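Local structure of O-methyltransferase, SAM-dependent (3R3H) at residues S79-I93 with Q110-T124. The protein probably transfers a methyl group from S-adenosylmethionine to an oxygen atom of an acceptor substrate. Numbering follows the deposited sequence.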
# COMPACT_ATOMS: atom_id res chain seq x y z
N SER A 79 16.52 -2.71 -5.75
CA SER A 79 17.30 -3.92 -6.04
C SER A 79 17.58 -4.72 -4.78
O SER A 79 17.80 -5.93 -4.84
CB SER A 79 18.62 -3.58 -6.76
OG SER A 79 19.59 -3.07 -5.88
N LEU A 80 17.56 -4.06 -3.63
CA LEU A 80 17.79 -4.74 -2.36
C LEU A 80 16.66 -5.71 -2.08
O LEU A 80 16.85 -6.71 -1.40
CB LEU A 80 17.88 -3.74 -1.21
CG LEU A 80 19.19 -2.99 -1.04
CD1 LEU A 80 19.03 -1.94 0.04
CD2 LEU A 80 20.30 -3.97 -0.66
N ALA A 81 15.48 -5.40 -2.60
CA ALA A 81 14.31 -6.23 -2.41
C ALA A 81 14.14 -7.18 -3.59
O ALA A 81 13.17 -7.92 -3.68
CB ALA A 81 13.08 -5.35 -2.25
N LEU A 82 15.12 -7.16 -4.49
CA LEU A 82 15.10 -8.01 -5.67
C LEU A 82 16.02 -9.22 -5.51
O LEU A 82 17.03 -9.16 -4.80
CB LEU A 82 15.54 -7.22 -6.91
CG LEU A 82 14.57 -6.33 -7.69
CD1 LEU A 82 15.28 -5.68 -8.86
CD2 LEU A 82 13.43 -7.19 -8.20
N PRO A 83 15.68 -10.33 -6.19
CA PRO A 83 16.52 -11.53 -6.10
C PRO A 83 17.78 -11.38 -6.97
O PRO A 83 17.80 -10.57 -7.91
CB PRO A 83 15.57 -12.63 -6.58
CG PRO A 83 14.70 -11.93 -7.57
CD PRO A 83 14.41 -10.61 -6.88
N ASP A 84 18.82 -12.14 -6.64
CA ASP A 84 20.10 -12.11 -7.36
C ASP A 84 20.01 -11.98 -8.88
O ASP A 84 20.78 -11.23 -9.49
CB ASP A 84 20.90 -13.38 -7.03
CG ASP A 84 20.79 -13.79 -5.56
OD1 ASP A 84 19.65 -14.02 -5.07
OD2 ASP A 84 21.86 -13.91 -4.89
N ASP A 85 19.08 -12.71 -9.50
CA ASP A 85 18.87 -12.70 -10.95
C ASP A 85 18.02 -11.53 -11.45
O ASP A 85 17.88 -11.31 -12.66
CB ASP A 85 18.23 -14.03 -11.39
CG ASP A 85 16.90 -14.32 -10.68
OD1 ASP A 85 16.81 -14.09 -9.45
OD2 ASP A 85 15.96 -14.79 -11.35
N GLY A 86 17.46 -10.77 -10.51
CA GLY A 86 16.63 -9.62 -10.82
C GLY A 86 17.40 -8.42 -11.35
O GLY A 86 18.63 -8.40 -11.36
N GLN A 87 16.67 -7.39 -11.77
CA GLN A 87 17.29 -6.21 -12.35
C GLN A 87 16.40 -4.97 -12.22
O GLN A 87 15.18 -5.07 -12.32
CB GLN A 87 17.56 -6.50 -13.82
CG GLN A 87 18.30 -5.45 -14.58
CD GLN A 87 18.19 -5.70 -16.07
OE1 GLN A 87 18.35 -6.84 -16.53
NE2 GLN A 87 17.91 -4.66 -16.84
N VAL A 88 17.03 -3.82 -12.00
CA VAL A 88 16.31 -2.55 -11.90
C VAL A 88 16.91 -1.54 -12.87
O VAL A 88 18.11 -1.31 -12.90
CB VAL A 88 16.30 -1.98 -10.43
CG1 VAL A 88 17.51 -2.43 -9.67
CG2 VAL A 88 16.22 -0.45 -10.46
N ILE A 89 16.06 -0.95 -13.71
CA ILE A 89 16.49 0.05 -14.67
C ILE A 89 16.01 1.41 -14.17
O ILE A 89 14.83 1.72 -14.21
CB ILE A 89 15.90 -0.25 -16.05
CG1 ILE A 89 16.51 -1.54 -16.58
CG2 ILE A 89 16.15 0.93 -17.00
CD1 ILE A 89 16.06 -1.90 -17.96
N THR A 90 16.95 2.20 -13.67
CA THR A 90 16.66 3.53 -13.15
C THR A 90 16.92 4.52 -14.29
O THR A 90 17.96 4.47 -14.94
CB THR A 90 17.56 3.83 -11.91
OG1 THR A 90 17.41 5.20 -11.51
CG2 THR A 90 19.03 3.57 -12.23
N CYS A 91 15.96 5.41 -14.54
CA CYS A 91 16.10 6.38 -15.62
C CYS A 91 16.23 7.76 -15.00
O CYS A 91 15.25 8.27 -14.45
CB CYS A 91 14.87 6.35 -16.55
SG CYS A 91 14.39 4.69 -17.22
N ASP A 92 17.43 8.34 -15.05
CA ASP A 92 17.63 9.67 -14.47
C ASP A 92 17.63 10.78 -15.52
O ASP A 92 18.58 10.93 -16.30
CB ASP A 92 18.92 9.73 -13.65
CG ASP A 92 19.00 10.99 -12.78
OD1 ASP A 92 20.08 11.30 -12.22
OD2 ASP A 92 17.96 11.68 -12.66
N ILE A 93 16.54 11.55 -15.51
CA ILE A 93 16.31 12.64 -16.45
C ILE A 93 17.02 13.90 -16.00
O ILE A 93 17.22 14.84 -16.78
CB ILE A 93 14.81 12.94 -16.54
CG1 ILE A 93 14.33 13.56 -15.23
CG2 ILE A 93 14.06 11.65 -16.81
CD1 ILE A 93 12.91 14.06 -15.26
N GLN A 110 24.95 -4.07 -5.27
CA GLN A 110 23.83 -3.97 -6.19
C GLN A 110 24.17 -3.37 -7.55
O GLN A 110 23.38 -3.50 -8.48
CB GLN A 110 22.71 -3.13 -5.56
CG GLN A 110 22.37 -3.49 -4.11
CD GLN A 110 21.80 -4.89 -3.95
OE1 GLN A 110 21.58 -5.35 -2.84
NE2 GLN A 110 21.55 -5.57 -5.06
N GLU A 111 25.32 -2.73 -7.68
CA GLU A 111 25.69 -2.10 -8.95
C GLU A 111 25.58 -3.04 -10.14
O GLU A 111 25.52 -2.58 -11.29
CB GLU A 111 27.12 -1.53 -8.86
N HIS A 112 25.54 -4.34 -9.89
CA HIS A 112 25.46 -5.28 -11.00
C HIS A 112 24.01 -5.51 -11.38
O HIS A 112 23.72 -5.97 -12.49
CB HIS A 112 26.17 -6.60 -10.66
CG HIS A 112 25.55 -7.37 -9.53
ND1 HIS A 112 25.57 -6.92 -8.22
CD2 HIS A 112 24.89 -8.55 -9.51
CE1 HIS A 112 24.94 -7.79 -7.45
NE2 HIS A 112 24.51 -8.79 -8.20
N LYS A 113 23.09 -5.18 -10.47
CA LYS A 113 21.66 -5.34 -10.69
C LYS A 113 21.03 -4.02 -11.17
O LYS A 113 19.97 -4.03 -11.80
CB LYS A 113 20.96 -5.80 -9.40
CG LYS A 113 21.65 -6.95 -8.70
CD LYS A 113 20.71 -7.86 -7.93
CE LYS A 113 20.00 -7.16 -6.80
NZ LYS A 113 19.36 -8.13 -5.86
N ILE A 114 21.69 -2.90 -10.88
CA ILE A 114 21.19 -1.59 -11.25
C ILE A 114 21.75 -1.08 -12.59
O ILE A 114 22.95 -0.93 -12.78
CB ILE A 114 21.51 -0.56 -10.14
CG1 ILE A 114 20.90 -1.03 -8.82
CG2 ILE A 114 20.95 0.80 -10.50
CD1 ILE A 114 21.35 -0.23 -7.61
N LYS A 115 20.84 -0.82 -13.52
CA LYS A 115 21.18 -0.35 -14.85
C LYS A 115 20.72 1.11 -15.04
O LYS A 115 19.56 1.37 -15.32
CB LYS A 115 20.51 -1.27 -15.89
CG LYS A 115 21.25 -1.39 -17.22
CD LYS A 115 21.45 -0.02 -17.88
CE LYS A 115 22.42 -0.07 -19.05
NZ LYS A 115 21.81 -0.65 -20.28
N LEU A 116 21.65 2.05 -14.90
CA LEU A 116 21.35 3.47 -15.05
C LEU A 116 21.21 3.92 -16.51
O LEU A 116 22.03 3.60 -17.36
CB LEU A 116 22.43 4.30 -14.37
CG LEU A 116 22.30 5.82 -14.38
CD1 LEU A 116 21.12 6.25 -13.49
CD2 LEU A 116 23.58 6.44 -13.85
N ARG A 117 20.16 4.68 -16.79
CA ARG A 117 19.91 5.20 -18.14
C ARG A 117 19.71 6.69 -18.02
O ARG A 117 18.69 7.14 -17.52
CB ARG A 117 18.66 4.57 -18.73
CG ARG A 117 18.76 3.08 -18.91
CD ARG A 117 19.64 2.73 -20.08
NE ARG A 117 18.87 2.13 -21.16
CZ ARG A 117 18.43 2.78 -22.23
NH1 ARG A 117 18.67 4.08 -22.39
NH2 ARG A 117 17.72 2.13 -23.15
N LEU A 118 20.69 7.46 -18.46
CA LEU A 118 20.62 8.92 -18.38
C LEU A 118 19.90 9.55 -19.57
O LEU A 118 19.90 9.00 -20.67
CB LEU A 118 22.04 9.48 -18.29
CG LEU A 118 22.80 9.06 -17.04
CD1 LEU A 118 24.27 9.34 -17.23
CD2 LEU A 118 22.25 9.83 -15.84
N GLY A 119 19.27 10.70 -19.34
CA GLY A 119 18.58 11.38 -20.42
C GLY A 119 17.07 11.40 -20.31
O GLY A 119 16.49 10.70 -19.47
N PRO A 120 16.39 12.22 -21.15
CA PRO A 120 14.93 12.36 -21.18
C PRO A 120 14.22 11.01 -21.12
O PRO A 120 14.41 10.15 -21.99
CB PRO A 120 14.70 13.09 -22.50
CG PRO A 120 15.85 14.00 -22.56
CD PRO A 120 17.00 13.08 -22.18
N ALA A 121 13.39 10.84 -20.09
CA ALA A 121 12.64 9.61 -19.85
C ALA A 121 11.84 9.08 -21.05
O ALA A 121 11.76 7.87 -21.27
CB ALA A 121 11.73 9.80 -18.65
N LEU A 122 11.25 9.99 -21.81
CA LEU A 122 10.47 9.58 -22.97
C LEU A 122 11.30 8.72 -23.93
O LEU A 122 10.89 7.62 -24.30
CB LEU A 122 9.93 10.80 -23.70
CG LEU A 122 8.50 10.62 -24.19
CD1 LEU A 122 7.53 11.21 -23.17
CD2 LEU A 122 8.33 11.27 -25.55
N ASP A 123 12.47 9.22 -24.32
CA ASP A 123 13.36 8.49 -25.24
C ASP A 123 13.80 7.16 -24.68
O ASP A 123 13.81 6.16 -25.39
CB ASP A 123 14.61 9.31 -25.57
CG ASP A 123 14.29 10.65 -26.19
OD1 ASP A 123 13.93 11.57 -25.42
OD2 ASP A 123 14.39 10.76 -27.43
N THR A 124 14.19 7.17 -23.42
CA THR A 124 14.64 5.95 -22.77
C THR A 124 13.55 4.88 -22.77
O THR A 124 13.84 3.70 -22.92
CB THR A 124 15.07 6.24 -21.31
OG1 THR A 124 16.13 7.20 -21.30
CG2 THR A 124 15.53 4.96 -20.63
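Val88 N donates to Lys113 O at 3.0 Å, and Lys115 N answers into Val88 O at 2.8 Å; both nearly straight, these two bonds begin the parallel pairing of strand 87-92 with strand 114-118. The strands run parallel, their short axes 24° apart, as the outer beta-alpha-beta unit of a Rossmann-like methyltransferase fold, with 114-118 at the sheet's edge within the chain. Further along, Arg117 N bonds to Thr90 O, Asp92 N to Arg117 O and Gly119 N to Asp92 O, while the Thr90 N to Lys115 O bond is weak and bent.

On the face bearing Val88, Thr90 and Asp92, Val88 and Ile114 lie side by side, CG1 to CG1 3.8 Å. Thr90 turns CG2 onto Leu116 CD1 (3.6 Å); its OG1, anti to the backbone N, is hydrogen-bonded to Glu66. The reverse face sets Ile89 CG2 alongside Arg117 CG and Cys91 SG against Thr124 CG2. That same methyl lies over the rim of one face of the Arg117 guanidinium, whose NH2 is bonded to Ser127.

Before the strands, Lys113 bends at chi3 (-63°) and brings its ammonium group to the end of helix 73-80, where two backbone carbonyls hold it: NZ to Ser79 O 2.9 Å and NZ to Leu82 O 2.8 Å, the latter approached from above the carbonyl plane. Beyond the strands, Ile93 CG2 packs on Ala121 CB, in the first turn of helix 121-132. In the second shell, strand 63-68 flanks 87-92 through backbone hydrogen bonds of Gln87, Ile89 and Cys91 with Val64 and Glu66, and Asp92 OD2 accepts hydrogen bonds from the backbone N atoms of Asn94 and Phe70.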